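Local structure of catalase (Pseudomonas syringae, 1M7S) at residues 158-161 against 162-166; 259-262 against 263-266; 416-419 against 420-423; 436-439 against 440-443; 446-449 against 450-453. The protein breaks hydrogen peroxide down into water and molecular oxygen with the help of a heme cofactor, protecting the cell from peroxide damage. One frame throughout, in Å; residues are numbered along the deposited sequence.

Interaction 1: residues 158-161 against 162-166; sequences RFDF and FSHVP
Phe162 N and Ser163 N donate to Arg158 O and Phe159 O in the i to i+4 pattern of an alpha helix, after which His164 N turns back to Phe161 O over only three residues, 3.0 Å away. The imidazole repeats that last bond: His164 ND1 reaches Phe161 O at 3.2 Å, with the oxygen almost in the ring plane, so main chain and side chain grip one carbonyl from the same face. A second, weak and bent bond runs from His164 ND1 to Asp160 O, which also takes the hydroxyl of Ser163 OG at 2.7 Å. The arrangement closes the C-terminal end of helix 155-163, where side chains supplement the three-residue backbone bonds and Asp160 O is served by Ser163 OG and, weakly, by the imidazole. Phe161 and Phe162 form an edge-to-face (T-shaped) pair, centroids 5.0 Å apart and planes at 66°, the edge of Phe161 directed at the face of Phe162. With CG of Phe161 anti to its own backbone N (chi1 177°), Val165 CG2 lies over one face of that ring, a CH-pi contact of 4.2 Å to the centroid. Phe162 also stacks edge-to-face with Phe144. Asp160 OD2 bonds to Tyr376 OH and Ser379 OG, and OD1 to Arg380 N, all of the second subunit, while the guanidinium of Arg158 binds Tyr176 OH and Phe144 O.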
loop_
_atom_site.group_PDB
_atom_site.type_symbol
_atom_site.label_atom_id
_atom_site.label_comp_id
_atom_site.label_asym_id
_atom_site.label_seq_id
_atom_site.Cartn_x
_atom_site.Cartn_y
_atom_site.Cartn_z
ATOM N N ARG A 158 -2.353 17.777 -26.798
ATOM C CA ARG A 158 -3.764 17.383 -26.964
ATOM C C ARG A 158 -4.186 17.528 -28.437
ATOM O O ARG A 158 -5.014 16.728 -28.873
ATOM C CB ARG A 158 -4.688 18.217 -26.079
ATOM C CG ARG A 158 -4.915 19.685 -26.443
ATOM C CD ARG A 158 -5.784 20.420 -25.429
ATOM N NE ARG A 158 -5.254 20.393 -24.067
ATOM C CZ ARG A 158 -5.783 21.030 -23.023
ATOM N NH1 ARG A 158 -5.251 20.903 -21.799
ATOM N NH2 ARG A 158 -6.812 21.837 -23.213
ATOM N N PHE A 159 -3.541 18.443 -29.170
ATOM C CA PHE A 159 -3.999 18.608 -30.564
ATOM C C PHE A 159 -3.357 17.638 -31.526
ATOM O O PHE A 159 -3.989 17.272 -32.523
ATOM C CB PHE A 159 -3.966 20.047 -31.063
ATOM C CG PHE A 159 -4.924 20.934 -30.290
ATOM C CD1 PHE A 159 -4.450 21.983 -29.555
ATOM C CD2 PHE A 159 -6.297 20.670 -30.370
ATOM C CE1 PHE A 159 -5.329 22.807 -28.849
ATOM C CE2 PHE A 159 -7.178 21.489 -29.665
ATOM C CZ PHE A 159 -6.706 22.562 -28.912
ATOM N N ASP A 160 -2.222 17.069 -31.178
ATOM C CA ASP A 160 -1.667 15.939 -31.923
ATOM C C ASP A 160 -2.648 14.776 -31.742
ATOM O O ASP A 160 -3.160 14.162 -32.706
ATOM C CB ASP A 160 -0.288 15.607 -31.315
ATOM C CG ASP A 160 0.348 14.328 -31.807
ATOM O OD1 ASP A 160 0.004 13.918 -32.930
ATOM O OD2 ASP A 160 1.196 13.749 -31.088
ATOM N N PHE A 161 -3.100 14.515 -30.504
ATOM C CA PHE A 161 -4.074 13.433 -30.251
ATOM C C PHE A 161 -5.400 13.679 -30.949
ATOM O O PHE A 161 -5.872 12.864 -31.771
ATOM C CB PHE A 161 -4.304 13.288 -28.722
ATOM C CG PHE A 161 -5.329 12.256 -28.321
ATOM C CD1 PHE A 161 -5.152 10.891 -28.440
ATOM C CD2 PHE A 161 -6.551 12.724 -27.871
ATOM C CE1 PHE A 161 -6.135 9.981 -28.063
ATOM C CE2 PHE A 161 -7.549 11.828 -27.496
ATOM C CZ PHE A 161 -7.338 10.482 -27.587
ATOM N N PHE A 162 -6.003 14.844 -30.675
ATOM C CA PHE A 162 -7.346 15.141 -31.169
ATOM C C PHE A 162 -7.441 15.358 -32.675
ATOM O O PHE A 162 -8.522 15.157 -33.250
ATOM C CB PHE A 162 -7.963 16.336 -30.430
ATOM C CG PHE A 162 -8.415 16.008 -29.026
ATOM C CD1 PHE A 162 -8.012 16.737 -27.932
ATOM C CD2 PHE A 162 -9.313 14.967 -28.843
ATOM C CE1 PHE A 162 -8.500 16.446 -26.636
ATOM C CE2 PHE A 162 -9.782 14.659 -27.577
ATOM C CZ PHE A 162 -9.378 15.392 -26.494
ATOM N N SER A 163 -6.323 15.607 -33.357
ATOM C CA SER A 163 -6.284 15.585 -34.825
ATOM C C SER A 163 -6.639 14.211 -35.386
ATOM O O SER A 163 -7.129 14.135 -36.530
ATOM C CB SER A 163 -4.914 16.041 -35.357
ATOM O OG SER A 163 -3.898 15.075 -35.167
ATOM N N HIS A 164 -6.560 13.097 -34.640
ATOM C CA HIS A 164 -7.033 11.801 -35.062
ATOM C C HIS A 164 -8.436 11.496 -34.540
ATOM O O HIS A 164 -8.940 10.377 -34.666
ATOM C CB HIS A 164 -6.103 10.703 -34.468
ATOM C CG HIS A 164 -4.650 10.919 -34.791
ATOM N ND1 HIS A 164 -3.904 11.830 -34.067
ATOM C CD2 HIS A 164 -3.822 10.389 -35.737
ATOM C CE1 HIS A 164 -2.662 11.867 -34.544
ATOM N NE2 HIS A 164 -2.611 11.002 -35.539
ATOM N N VAL A 165 -9.086 12.462 -33.867
ATOM C CA VAL A 165 -10.354 12.247 -33.170
ATOM C C VAL A 165 -11.400 13.300 -33.506
ATOM O O VAL A 165 -11.755 14.206 -32.757
ATOM C CB VAL A 165 -10.067 12.266 -31.638
ATOM C CG1 VAL A 165 -11.325 11.841 -30.844
ATOM C CG2 VAL A 165 -8.936 11.327 -31.218
ATOM N N PRO A 166 -12.011 13.215 -34.681
ATOM C CA PRO A 166 -13.013 14.112 -35.204
ATOM C C PRO A 166 -14.288 14.117 -34.331
ATOM O O PRO A 166 -14.971 15.171 -34.237
ATOM C CB PRO A 166 -13.347 13.633 -36.662
ATOM C CG PRO A 166 -12.845 12.215 -36.657
ATOM C CD PRO A 166 -11.737 12.105 -35.614
#

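Interaction 2: residues 259-262 against 263-266; sequences VLKP and EELA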
loop_
_atom_site.group_PDB
_atom_site.type_symbol
_atom_site.label_atom_id
_atom_site.label_comp_id
_atom_site.label_asym_id
_atom_site.label_seq_id
_atom_site.Cartn_x
_atom_site.Cartn_y
_atom_site.Cartn_z
ATOM N N VAL A 259 -36.373 10.516 -22.534
ATOM C CA VAL A 259 -36.635 9.085 -22.606
ATOM C C VAL A 259 -36.800 8.561 -24.007
ATOM O O VAL A 259 -37.541 9.234 -24.742
ATOM C CB VAL A 259 -37.973 8.799 -21.839
ATOM C CG1 VAL A 259 -38.408 7.353 -21.786
ATOM C CG2 VAL A 259 -37.897 9.305 -20.408
ATOM N N LEU A 260 -36.142 7.458 -24.326
ATOM C CA LEU A 260 -36.323 6.792 -25.608
ATOM C C LEU A 260 -36.472 5.289 -25.382
ATOM O O LEU A 260 -35.870 4.656 -24.492
ATOM C CB LEU A 260 -35.164 6.980 -26.584
ATOM C CG LEU A 260 -34.896 8.357 -27.178
ATOM C CD1 LEU A 260 -33.598 8.373 -27.980
ATOM C CD2 LEU A 260 -36.027 8.799 -28.077
ATOM N N LYS A 261 -37.387 4.666 -26.158
ATOM C CA LYS A 261 -37.552 3.224 -26.140
ATOM C C LYS A 261 -36.448 2.603 -27.014
ATOM O O LYS A 261 -35.950 3.165 -27.984
ATOM C CB LYS A 261 -38.917 2.860 -26.747
ATOM C CG LYS A 261 -40.124 3.465 -26.073
ATOM C CD LYS A 261 -41.400 2.823 -26.594
ATOM C CE LYS A 261 -42.447 3.883 -26.921
ATOM N NZ LYS A 261 -43.093 4.352 -25.657
ATOM N N PRO A 262 -36.068 1.366 -26.718
ATOM C CA PRO A 262 -35.055 0.583 -27.393
ATOM C C PRO A 262 -35.247 0.495 -28.901
ATOM O O PRO A 262 -34.337 0.721 -29.705
ATOM C CB PRO A 262 -35.089 -0.815 -26.724
ATOM C CG PRO A 262 -35.544 -0.418 -25.328
ATOM C CD PRO A 262 -36.624 0.627 -25.563
ATOM N N GLU A 263 -36.473 0.321 -29.343
ATOM C CA GLU A 263 -36.889 0.236 -30.742
ATOM C C GLU A 263 -36.841 1.547 -31.509
ATOM O O GLU A 263 -37.002 1.612 -32.742
ATOM C CB GLU A 263 -38.348 -0.275 -30.723
ATOM C CG GLU A 263 -39.183 0.391 -29.659
ATOM C CD GLU A 263 -39.114 -0.184 -28.255
ATOM O OE1 GLU A 263 -38.300 -0.943 -27.762
ATOM O OE2 GLU A 263 -40.134 0.103 -27.550
ATOM N N GLU A 264 -36.621 2.674 -30.829
ATOM C CA GLU A 264 -36.523 3.961 -31.472
ATOM C C GLU A 264 -35.095 4.372 -31.835
ATOM O O GLU A 264 -34.968 5.287 -32.635
ATOM C CB GLU A 264 -37.022 5.060 -30.514
ATOM C CG GLU A 264 -38.392 4.760 -29.904
ATOM C CD GLU A 264 -38.908 6.044 -29.257
ATOM O OE1 GLU A 264 -39.464 6.833 -30.067
ATOM O OE2 GLU A 264 -38.774 6.252 -28.033
ATOM N N LEU A 265 -34.085 3.747 -31.251
ATOM C CA LEU A 265 -32.724 4.230 -31.475
ATOM C C LEU A 265 -32.211 4.213 -32.894
ATOM O O LEU A 265 -31.346 5.053 -33.270
ATOM C CB LEU A 265 -31.750 3.436 -30.537
ATOM C CG LEU A 265 -32.229 3.411 -29.081
ATOM C CD1 LEU A 265 -31.126 2.873 -28.137
ATOM C CD2 LEU A 265 -32.635 4.766 -28.535
ATOM N N ALA A 266 -32.653 3.191 -33.652
ATOM C CA ALA A 266 -32.113 3.061 -34.997
ATOM C C ALA A 266 -32.659 4.124 -35.931
ATOM O O ALA A 266 -32.070 4.345 -37.001
ATOM C CB ALA A 266 -32.417 1.657 -35.540
#
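Glu264 folds its carboxylate back onto the chain that precedes it, and OE2 takes the backbone N-H of Lys261 at 2.8 Å in a nearly straight bond of 170°. This is a side-chain-to-main-chain closure of the turn that leaves strand 252-260, part of the antiparallel beta barrel of catalase, where residues 263-266 coil like a helix but lack its bonding pattern. The oxygen uses its anti lone pair, the one pointing away from OE1. In return Glu264 N donates to Lys261 O at 3.0 Å from well above the carbonyl plane, so Lys261 and Glu264 are joined by two bonds, each running from the backbone N of one residue to an oxygen of the other. A weak bond from Leu265 N to Pro262 O, 3.4 Å long, continues the turn; the oxygen of Leu265 is taken in its turn by Arg408 NH1. The chain of Glu264 runs extended beyond CG, with CG beside its backbone N (chi1 -51°), and this carries the carboxylate past Lys261 CB to the amide. Lys261 NZ does not join in: it stays 5.3 Å from Glu264 OE2, a distance at which any attraction is probably weak. Glu263, bent at chi2, lies back alongside Pro262, OE1 beside the proline ring and OE2 against Lys261 CB and CD. On the barrel side Leu260 pairs with Tyr207 of strand 205-214 through the backbone, and Leu265 packs on the same tyrosine. Leu260 CD1 meets Leu265 CD2 at 3.8 Å.

Interaction 3: residues 416-419 against 420-423; sequences GDLY and RSYS. Unlike the reference sequence in segment 416-419: Tyr419 (reference Phe).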
loop_
_atom_site.group_PDB
_atom_site.type_symbol
_atom_site.label_atom_id
_atom_site.label_comp_id
_atom_site.label_asym_id
_atom_site.label_seq_id
_atom_site.Cartn_x
_atom_site.Cartn_y
_atom_site.Cartn_z
ATOM N N GLY A 416 -21.438 22.301 -35.079
ATOM C CA GLY A 416 -21.885 23.499 -35.828
ATOM C C GLY A 416 -23.152 24.093 -35.210
ATOM O O GLY A 416 -23.296 25.337 -35.086
ATOM N N ASP A 417 -24.124 23.276 -34.852
ATOM C CA ASP A 417 -25.338 23.710 -34.176
ATOM C C ASP A 417 -25.001 24.534 -32.955
ATOM O O ASP A 417 -25.474 25.637 -32.749
ATOM C CB ASP A 417 -26.229 22.519 -33.795
ATOM C CG ASP A 417 -26.852 21.925 -35.037
ATOM O OD1 ASP A 417 -26.904 22.603 -36.072
ATOM O OD2 ASP A 417 -27.288 20.750 -35.012
ATOM N N LEU A 418 -24.101 24.003 -32.102
ATOM C CA LEU A 418 -23.630 24.698 -30.911
ATOM C C LEU A 418 -22.975 26.031 -31.191
ATOM O O LEU A 418 -23.400 27.070 -30.598
ATOM C CB LEU A 418 -22.697 23.724 -30.164
ATOM C CG LEU A 418 -22.209 24.116 -28.793
ATOM C CD1 LEU A 418 -23.414 24.305 -27.866
ATOM C CD2 LEU A 418 -21.329 22.976 -28.233
ATOM N N TYR A 419 -22.055 26.088 -32.148
ATOM C CA TYR A 419 -21.383 27.302 -32.572
ATOM C C TYR A 419 -22.390 28.360 -33.011
ATOM O O TYR A 419 -22.372 29.498 -32.515
ATOM C CB TYR A 419 -20.448 27.059 -33.801
ATOM C CG TYR A 419 -19.701 28.304 -34.221
ATOM C CD1 TYR A 419 -18.626 28.817 -33.551
ATOM C CD2 TYR A 419 -20.165 29.039 -35.335
ATOM C CE1 TYR A 419 -17.979 29.984 -33.907
ATOM C CE2 TYR A 419 -19.540 30.195 -35.716
ATOM C CZ TYR A 419 -18.459 30.666 -35.018
ATOM O OH TYR A 419 -17.842 31.848 -35.421
ATOM N N ARG A 420 -23.339 27.972 -33.851
ATOM C CA ARG A 420 -24.352 28.883 -34.354
ATOM C C ARG A 420 -25.334 29.373 -33.304
ATOM O O ARG A 420 -25.967 30.438 -33.519
ATOM C CB ARG A 420 -25.157 28.258 -35.505
ATOM C CG ARG A 420 -24.325 28.197 -36.787
ATOM C CD ARG A 420 -25.170 27.666 -37.931
ATOM N NE ARG A 420 -25.236 26.240 -37.917
ATOM C CZ ARG A 420 -24.357 25.316 -38.222
ATOM N NH1 ARG A 420 -23.119 25.572 -38.663
ATOM N NH2 ARG A 420 -24.753 24.060 -38.097
ATOM N N SER A 421 -25.501 28.651 -32.215
ATOM C CA SER A 421 -26.347 29.050 -31.112
ATOM C C SER A 421 -25.705 30.119 -30.213
ATOM O O SER A 421 -26.356 30.755 -29.385
ATOM C CB SER A 421 -26.683 27.797 -30.275
ATOM O OG SER A 421 -25.636 27.453 -29.377
ATOM N N TYR A 422 -24.383 30.320 -30.320
ATOM C CA TYR A 422 -23.686 31.263 -29.469
ATOM C C TYR A 422 -23.877 32.721 -29.887
ATOM O O TYR A 422 -24.081 33.014 -31.073
ATOM C CB TYR A 422 -22.185 30.969 -29.513
ATOM C CG TYR A 422 -21.741 29.761 -28.723
ATOM C CD1 TYR A 422 -20.610 29.080 -29.156
ATOM C CD2 TYR A 422 -22.428 29.293 -27.625
ATOM C CE1 TYR A 422 -20.179 27.954 -28.451
ATOM C CE2 TYR A 422 -21.992 28.185 -26.913
ATOM C CZ TYR A 422 -20.846 27.529 -27.354
ATOM O OH TYR A 422 -20.420 26.426 -26.648
ATOM N N SER A 423 -23.831 33.592 -28.862
ATOM C CA SER A 423 -23.945 35.019 -29.203
ATOM C C SER A 423 -22.679 35.464 -29.928
ATOM O O SER A 423 -21.655 34.791 -29.889
ATOM C CB SER A 423 -24.135 35.853 -27.936
ATOM O OG SER A 423 -22.903 35.914 -27.220
#
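A salt bridge, a serine hydroxyl bonded to a carbonyl three residues back and a tyrosine ring over a carbonyl oxygen join Gly416, Asp417 and Leu418 to Arg420, Ser421 and Tyr422, a local contact at the C-terminal end of helix 413-421. Arg420 N bonds to Gly416 O at 2.9 Å, and its side chain folds back along the helix over the same peptide. Bent at chi3 (-82°), it lays one face of the guanidinium over Gly416 O, the oxygen lying 3.3 Å above the centre of the plane. From there NH2 of Arg420 makes a salt bridge of 3.3 Å to Asp417 OD1; the carboxylate is met from above its plane, the two flat groups standing nearly perpendicular. The stronger polar partner of this arginine lies elsewhere, since NH1 forms a salt bridge with Asp457. The bonds of Ser421 and Tyr422 lie at the end of the helix. Ser421 OG donates to Leu418 O at 2.6 Å, in the carbonyl plane and on a lone pair, while weak bonds from Ser421 N reach Asp417 O and Leu418 O. Tyr422 N closes the last turn on Tyr419 O at 3.1 Å, coming from above that carbonyl plane. The ring of Tyr422 carries Leu418 O over the centre of one face, and its phenol end meets Leu418, whose CG lies 3.6 Å from OH. Ser423 lies at the N-cap of helix 424-438, so the chain passes from one helix to the next almost at once. Leu418 and Tyr422 also pack on helix 169-176, and Tyr419 hydrogen-bonds Asn459.

Interaction 4: residues 436-439 against 440-443; sequences ESLA and DTLT. Unlike the reference sequence in segment 440-443: Leu442 (reference His).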
loop_
_atom_site.group_PDB
_atom_site.type_symbol
_atom_site.label_atom_id
_atom_site.label_comp_id
_atom_site.label_asym_id
_atom_site.label_seq_id
_atom_site.Cartn_x
_atom_site.Cartn_y
_atom_site.Cartn_z
ATOM N N GLU A 436 -5.810 30.599 -29.622
ATOM C CA GLU A 436 -4.567 30.785 -28.870
ATOM C C GLU A 436 -3.994 29.456 -28.392
ATOM O O GLU A 436 -2.775 29.182 -28.490
ATOM C CB GLU A 436 -4.790 31.736 -27.663
ATOM C CG GLU A 436 -4.924 33.174 -28.153
ATOM C CD GLU A 436 -5.324 34.212 -27.124
ATOM O OE1 GLU A 436 -5.410 33.943 -25.912
ATOM O OE2 GLU A 436 -5.606 35.371 -27.534
ATOM N N SER A 437 -4.927 28.575 -28.004
ATOM C CA SER A 437 -4.495 27.233 -27.561
ATOM C C SER A 437 -3.869 26.371 -28.633
ATOM O O SER A 437 -2.955 25.571 -28.426
ATOM C CB SER A 437 -5.687 26.523 -26.906
ATOM O OG SER A 437 -5.313 25.217 -26.458
ATOM N N LEU A 438 -4.340 26.469 -29.887
ATOM C CA LEU A 438 -3.915 25.702 -31.011
ATOM C C LEU A 438 -2.714 26.297 -31.742
ATOM O O LEU A 438 -2.109 25.594 -32.562
ATOM C CB LEU A 438 -5.067 25.761 -32.038
ATOM C CG LEU A 438 -5.733 24.554 -32.658
ATOM C CD1 LEU A 438 -6.490 24.951 -33.950
ATOM C CD2 LEU A 438 -4.833 23.358 -32.878
ATOM N N ALA A 439 -2.367 27.541 -31.461
ATOM C CA ALA A 439 -1.370 28.269 -32.266
ATOM C C ALA A 439 -0.025 27.586 -32.363
ATOM O O ALA A 439 0.592 27.653 -33.454
ATOM C CB ALA A 439 -1.160 29.689 -31.746
ATOM N N ASP A 440 0.447 26.922 -31.291
ATOM C CA ASP A 440 1.767 26.311 -31.529
ATOM C C ASP A 440 1.727 24.818 -31.773
ATOM O O ASP A 440 2.720 24.151 -31.504
ATOM C CB ASP A 440 2.718 26.686 -30.398
ATOM C CG ASP A 440 2.373 26.095 -29.073
ATOM O OD1 ASP A 440 1.292 25.465 -28.955
ATOM O OD2 ASP A 440 3.173 26.205 -28.112
ATOM N N THR A 441 0.637 24.256 -32.268
ATOM C CA THR A 441 0.540 22.847 -32.615
ATOM C C THR A 441 1.276 22.624 -33.948
ATOM O O THR A 441 1.326 23.562 -34.760
ATOM C CB THR A 441 -0.956 22.492 -32.739
ATOM O OG1 THR A 441 -1.498 22.638 -31.385
ATOM C CG2 THR A 441 -1.282 21.162 -33.340
ATOM N N LEU A 442 1.850 21.460 -34.119
ATOM C CA LEU A 442 2.524 21.062 -35.360
ATOM C C LEU A 442 1.559 21.334 -36.524
ATOM O O LEU A 442 0.349 21.094 -36.443
ATOM C CB LEU A 442 2.895 19.585 -35.288
ATOM C CG LEU A 442 1.625 18.700 -35.404
ATOM C CD1 LEU A 442 1.556 18.117 -36.792
ATOM C CD2 LEU A 442 1.377 17.637 -34.380
ATOM N N THR A 443 2.115 21.868 -37.613
ATOM C CA THR A 443 1.285 22.293 -38.737
ATOM C C THR A 443 0.309 21.243 -39.249
ATOM O O THR A 443 -0.842 21.634 -39.519
ATOM C CB THR A 443 2.179 22.643 -39.969
ATOM O OG1 THR A 443 3.073 23.636 -39.461
ATOM C CG2 THR A 443 1.348 23.135 -41.130
HETATM O O HOH W 1 -0.273 27.640 -28.487
HETATM O O HOH W 2 2.404 25.751 -35.497
#
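Thr441 turns its side chain back onto Leu438, closing a type I beta turn from Leu438 to Thr441 near the end of helix 424-438, before helix 443-456. Starting at the branch point, Thr441 CB lies 3.3 Å from Leu438 O. OG1, placed beside the backbone N (chi1 -66°), makes a weak hydrogen bond of 3.2 Å to the same carbonyl, and also touches Leu438 CD2 at 3.7 Å. The main chain bond is the firmer one: Thr441 N meets Leu438 O at 3.1 Å with an N-H...O angle of 165°, from above the carbonyl plane. One oxygen thus takes both the amide and the hydroxyl of the same residue. Leu438 and Thr441 both pack on Phe159 of helix 155-163, and Ser437 OG is bonded to Asp155 and Tyr176. Two waters attend the backbone of the turn. One gives a weak bond to Ala439 O and also lies by Thr441 O, at a distance so short that its length is doubtful. The other lies 2.9 Å from Glu436 O, to which it probably donates, and accepts from Asp440 N at 3.0 Å.

Interaction 5: residues 446-449 against 450-453; sequences KNIM and LSYL. Unlike the reference sequence in segment 450-453: Tyr452 (reference Val).
Tyr452 lays its ring over a main-chain oxygen: Ile448 O sits 3.5 Å above the plane, over the centre of one face. The same oxygen is an acceptor for two donors, Tyr452 N at 3.2 Å and Ser451 OG at 2.7 Å. Ser451 reaches it because OG stands between its own backbone N and carbonyl carbon (chi1 76°), which folds the hydroxyl back against the preceding turn. At the far end of the ring Ile448 lies alongside, both side chains pointing the same way, and CG2 touches Tyr452 CZ at 3.5 Å. The chain of Met449 is bent at chi2 and chi3, and SD stands 5.3 Å from the Tyr452 centroid, an oblique Met-aromatic contact with CD1 as the nearer ring atom. The phenol OH goes to Ser163 O at the end of helix 155-163. Leu450 packs beside Lys446, CD1 lying 4.1 Å from Lys446 CG, and it also packs on helices 458-467 and 472-480; Lys446 NZ is held by the carbonyls of Ala439 and Ala468, and Asn447 OD1 by Asp471 N. Ile448 in addition packs on Arg380 of the second subunit. Bonds between amides and carbonyls four residues apart run through the whole segment, the last, from Leu453 N to Met449 O, being weak. This bonding is that of a continuous alpha helix, largely buried, packed among the helices of the C-terminal helical domain of a catalase.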
loop_
_atom_site.group_PDB
_atom_site.type_symbol
_atom_site.label_atom_id
_atom_site.label_comp_id
_atom_site.label_asym_id
_atom_site.label_seq_id
_atom_site.Cartn_x
_atom_site.Cartn_y
_atom_site.Cartn_z
ATOM N N LYS A 446 -2.525 20.881 -36.752
ATOM C CA LYS A 446 -3.237 22.154 -36.671
ATOM C C LYS A 446 -4.189 22.311 -37.856
ATOM O O LYS A 446 -5.353 22.617 -37.621
ATOM C CB LYS A 446 -2.268 23.341 -36.647
ATOM C CG LYS A 446 -2.922 24.709 -36.641
ATOM C CD LYS A 446 -1.963 25.852 -36.923
ATOM C CE LYS A 446 -0.822 25.966 -35.925
ATOM N NZ LYS A 446 0.055 27.146 -36.203
ATOM N N ASN A 447 -3.757 22.067 -39.103
ATOM C CA ASN A 447 -4.711 22.242 -40.200
ATOM C C ASN A 447 -5.789 21.164 -40.173
ATOM O O ASN A 447 -6.870 21.491 -40.641
ATOM C CB ASN A 447 -4.013 22.263 -41.564
ATOM C CG ASN A 447 -3.209 23.565 -41.692
ATOM O OD1 ASN A 447 -3.637 24.632 -41.291
ATOM N ND2 ASN A 447 -2.019 23.435 -42.262
ATOM N N ILE A 448 -5.475 19.988 -39.620
ATOM C CA ILE A 448 -6.521 18.944 -39.550
ATOM C C ILE A 448 -7.575 19.351 -38.520
ATOM O O ILE A 448 -8.781 19.205 -38.737
ATOM C CB ILE A 448 -5.911 17.597 -39.241
ATOM C CG1 ILE A 448 -5.214 17.031 -40.510
ATOM C CG2 ILE A 448 -6.996 16.617 -38.740
ATOM C CD1 ILE A 448 -4.429 15.773 -40.056
ATOM N N MET A 449 -7.127 19.814 -37.360
ATOM C CA MET A 449 -8.035 20.337 -36.342
ATOM C C MET A 449 -8.913 21.431 -36.930
ATOM O O MET A 449 -10.122 21.439 -36.627
ATOM C CB MET A 449 -7.261 20.919 -35.162
ATOM C CG MET A 449 -6.729 19.872 -34.178
ATOM S SD MET A 449 -7.888 18.651 -33.524
ATOM C CE MET A 449 -9.199 19.697 -32.909
ATOM N N LEU A 450 -8.316 22.369 -37.658
ATOM C CA LEU A 450 -9.080 23.470 -38.272
ATOM C C LEU A 450 -10.122 22.980 -39.247
ATOM O O LEU A 450 -11.235 23.523 -39.359
ATOM C CB LEU A 450 -8.061 24.417 -38.950
ATOM C CG LEU A 450 -7.263 25.274 -37.950
ATOM C CD1 LEU A 450 -6.206 26.096 -38.690
ATOM C CD2 LEU A 450 -8.119 26.172 -37.065
ATOM N N SER A 451 -9.792 21.910 -39.980
ATOM C CA SER A 451 -10.744 21.333 -40.943
ATOM C C SER A 451 -11.976 20.818 -40.216
ATOM O O SER A 451 -13.109 20.932 -40.724
ATOM C CB SER A 451 -10.102 20.251 -41.818
ATOM O OG SER A 451 -9.909 19.002 -41.170
ATOM N N TYR A 452 -11.767 20.249 -39.014
ATOM C CA TYR A 452 -12.927 19.803 -38.222
ATOM C C TYR A 452 -13.828 20.952 -37.859
ATOM O O TYR A 452 -15.052 20.877 -37.983
ATOM C CB TYR A 452 -12.472 19.058 -36.960
ATOM C CG TYR A 452 -11.642 17.809 -37.256
ATOM C CD1 TYR A 452 -10.827 17.296 -36.236
ATOM C CD2 TYR A 452 -11.732 17.103 -38.443
ATOM C CE1 TYR A 452 -10.095 16.142 -36.458
ATOM C CE2 TYR A 452 -10.981 15.966 -38.683
ATOM C CZ TYR A 452 -10.166 15.478 -37.674
ATOM O OH TYR A 452 -9.408 14.359 -37.881
ATOM N N LEU A 453 -13.279 22.088 -37.432
ATOM C CA LEU A 453 -14.022 23.266 -37.049
ATOM C C LEU A 453 -14.694 23.886 -38.275
ATOM O O LEU A 453 -15.850 24.317 -38.221
ATOM C CB LEU A 453 -13.071 24.265 -36.392
ATOM C CG LEU A 453 -12.279 23.756 -35.166
ATOM C CD1 LEU A 453 -11.533 24.950 -34.546
ATOM C CD2 LEU A 453 -13.259 23.128 -34.184
#

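Interactions 1, 4 and 5 form one buried cluster: Phe159 of interaction 1 packs against interaction 4, and helix 443-456 of interaction 5 sends polar links to both. Interaction 3 shares the C-terminal helical region but does not touch them, its nearest atoms about 7 Å from interaction 5. Interaction 2 stands apart at the barrel rim, its centre about 31 Å from that of interaction 1. Interactions 3 and 5 share a serine hydroxyl and a tyrosine ring on one carbonyl, interaction 3 adding a surface salt bridge. The buried charges of interactions 1 and 5 find partners outside their segments, Asp160 on the second subunit and Lys446 at carbonyls.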